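PDB 1IQ0: arginyl-trna synthetase from Thermus thermophilus, which probably attaches L-arginine to tRNA(Arg) at the expense of ATP, as a monomeric class I aminoacyl-tRNA synthetase. Local coordinates for residues D130-I135 with R523-L528. Sequence-based numbering, arbitrary orientation.
Sequences DAIARI and RTPHVL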
loop_
_atom_site.group_PDB
_atom_site.type_symbol
_atom_site.label_atom_id
_atom_site.label_comp_id
_atom_site.label_asym_id
_atom_site.label_seq_id
_atom_site.Cartn_x
_atom_site.Cartn_y
_atom_site.Cartn_z
ATOM N N ASP A 130 2.968 0.909 3.170
ATOM C CA ASP A 130 2.284 1.728 4.160
ATOM C C ASP A 130 0.876 2.083 3.672
ATOM O O ASP A 130 -0.089 2.021 4.431
ATOM C CB ASP A 130 3.076 3.014 4.426
ATOM C CG ASP A 130 2.388 3.913 5.423
ATOM O OD1 ASP A 130 2.275 3.510 6.604
ATOM O OD2 ASP A 130 1.943 5.010 5.034
ATOM N N ALA A 131 0.769 2.446 2.399
ATOM C CA ALA A 131 -0.517 2.813 1.821
ATOM C C ALA A 131 -1.519 1.658 1.858
ATOM O O ALA A 131 -2.656 1.836 2.292
ATOM C CB ALA A 131 -0.329 3.309 0.380
ATOM N N ILE A 132 -1.113 0.472 1.415
ATOM C CA ILE A 132 -2.048 -0.644 1.430
ATOM C C ILE A 132 -2.406 -1.018 2.865
ATOM O O ILE A 132 -3.517 -1.462 3.123
ATOM C CB ILE A 132 -1.505 -1.887 0.659
ATOM C CG1 ILE A 132 -2.646 -2.876 0.415
ATOM C CG2 ILE A 132 -0.407 -2.583 1.452
ATOM C CD1 ILE A 132 -3.843 -2.278 -0.297
ATOM N N ALA A 133 -1.475 -0.825 3.799
ATOM C CA ALA A 133 -1.748 -1.124 5.203
ATOM C C ALA A 133 -2.828 -0.175 5.726
ATOM O O ALA A 133 -3.760 -0.604 6.406
ATOM C CB ALA A 133 -0.474 -0.970 6.053
ATOM N N ARG A 134 -2.681 1.114 5.418
ATOM C CA ARG A 134 -3.643 2.130 5.848
ATOM C C ARG A 134 -5.020 1.892 5.215
ATOM O O ARG A 134 -6.049 1.966 5.886
ATOM C CB ARG A 134 -3.161 3.529 5.447
ATOM C CG ARG A 134 -1.934 4.035 6.198
ATOM C CD ARG A 134 -1.471 5.345 5.600
ATOM N NE ARG A 134 -0.328 5.914 6.310
ATOM C CZ ARG A 134 -0.415 6.661 7.405
ATOM N NH1 ARG A 134 -1.597 6.942 7.930
ATOM N NH2 ARG A 134 0.688 7.137 7.967
ATOM N N ILE A 135 -5.022 1.616 3.916
ATOM C CA ILE A 135 -6.252 1.373 3.176
ATOM C C ILE A 135 -7.009 0.169 3.733
ATOM O O ILE A 135 -8.221 0.246 3.952
ATOM C CB ILE A 135 -5.934 1.177 1.672
ATOM C CG1 ILE A 135 -5.472 2.516 1.078
ATOM C CG2 ILE A 135 -7.144 0.610 0.934
ATOM C CD1 ILE A 135 -4.979 2.426 -0.367
ATOM N N ARG A 523 -5.596 -4.975 -3.467
ATOM C CA ARG A 523 -4.270 -4.604 -2.994
ATOM C C ARG A 523 -3.597 -3.725 -4.040
ATOM O O ARG A 523 -2.453 -3.957 -4.448
ATOM C CB ARG A 523 -3.449 -5.872 -2.707
ATOM C CG ARG A 523 -3.900 -6.586 -1.427
ATOM C CD ARG A 523 -3.195 -7.914 -1.166
ATOM N NE ARG A 523 -3.782 -8.985 -1.960
ATOM C CZ ARG A 523 -3.363 -9.325 -3.169
ATOM N NH1 ARG A 523 -2.333 -8.683 -3.720
ATOM N NH2 ARG A 523 -3.992 -10.279 -3.841
ATOM N N THR A 524 -4.332 -2.706 -4.475
ATOM C CA THR A 524 -3.842 -1.776 -5.478
ATOM C C THR A 524 -4.126 -0.334 -5.080
ATOM O O THR A 524 -5.160 0.234 -5.439
ATOM C CB THR A 524 -4.488 -2.047 -6.851
ATOM O OG1 THR A 524 -5.912 -2.092 -6.708
ATOM C CG2 THR A 524 -3.983 -3.371 -7.437
ATOM N N PRO A 525 -3.215 0.274 -4.312
ATOM C CA PRO A 525 -3.393 1.659 -3.879
ATOM C C PRO A 525 -3.547 2.641 -5.033
ATOM O O PRO A 525 -4.199 3.685 -4.880
ATOM C CB PRO A 525 -2.134 1.925 -3.063
ATOM C CG PRO A 525 -1.883 0.575 -2.425
ATOM C CD PRO A 525 -2.083 -0.356 -3.608
ATOM N N HIS A 526 -2.956 2.322 -6.185
ATOM C CA HIS A 526 -3.042 3.229 -7.326
ATOM C C HIS A 526 -4.487 3.531 -7.733
ATOM O O HIS A 526 -4.756 4.566 -8.345
ATOM C CB HIS A 526 -2.263 2.691 -8.534
ATOM C CG HIS A 526 -2.909 1.523 -9.207
ATOM N ND1 HIS A 526 -2.602 0.217 -8.891
ATOM C CD2 HIS A 526 -3.846 1.465 -10.183
ATOM C CE1 HIS A 526 -3.322 -0.596 -9.644
ATOM N NE2 HIS A 526 -4.085 0.135 -10.436
ATOM N N VAL A 527 -5.414 2.638 -7.395
ATOM C CA VAL A 527 -6.817 2.860 -7.731
ATOM C C VAL A 527 -7.359 4.018 -6.884
ATOM O O VAL A 527 -8.163 4.816 -7.353
ATOM C CB VAL A 527 -7.665 1.585 -7.495
ATOM C CG1 VAL A 527 -9.151 1.903 -7.640
ATOM C CG2 VAL A 527 -7.269 0.511 -8.513
ATOM N N LEU A 528 -6.897 4.122 -5.645
ATOM C CA LEU A 528 -7.346 5.202 -4.777
ATOM C C LEU A 528 -6.671 6.486 -5.241
ATOM O O LEU A 528 -7.294 7.542 -5.304
ATOM C CB LEU A 528 -6.953 4.937 -3.324
ATOM C CG LEU A 528 -7.792 5.578 -2.208
ATOM C CD1 LEU A 528 -6.866 5.955 -1.070
ATOM C CD2 LEU A 528 -8.551 6.799 -2.698
#
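Ile132 and Pro525 bring the two backbones nearest, their CA atoms 5.9 Å apart, where the first turn of helix 525-544 and the link leading into it meet the flank of helix 120-138. Pro525 makes the largest single share of the contact, with Ile132 close behind, its ring set against Ala131, Ile132 and Ile135 on one face of helix 120-138. The proline CG reaches the start of Ile132, 3.9 Å from the backbone N of that residue and about as far from its CB, while the proline CB lies 4.1 Å from Ala131 CB. From the next turn Ile135 crosses the proline obliquely, and its CD1 comes to 3.9 Å from Pro525 CA. That same methyl also meets CD1 of Leu528, one turn further along the second helix, at 4.1 Å.

Ile132 turns CG1 anti to its backbone N (chi1 -166°), and the branch ends with CD1 3.6 Å from Arg523 CA, against main chain more than side chain. Arg523, with positive phi, is where the chain leaves helix 512-522, and its guanidinium leads away from the contact. On another side of helix 120-138, Arg134 NE bonds Asp130 OD2 at 2.8 Å, and that aspartate also forms salt bridges with Arg233 and Arg443.

Ala520 and Leu583 join Ile135 in this largely buried, mainly apolar patch, with Leu583 touching Leu528 as well. The helix that begins at the end of the predicted HIGH region of the class I catalytic domain thus packs on the connection between two helices of the DALR-type anticodon-binding helical domain, a direct joint between these two parts of the synthetase.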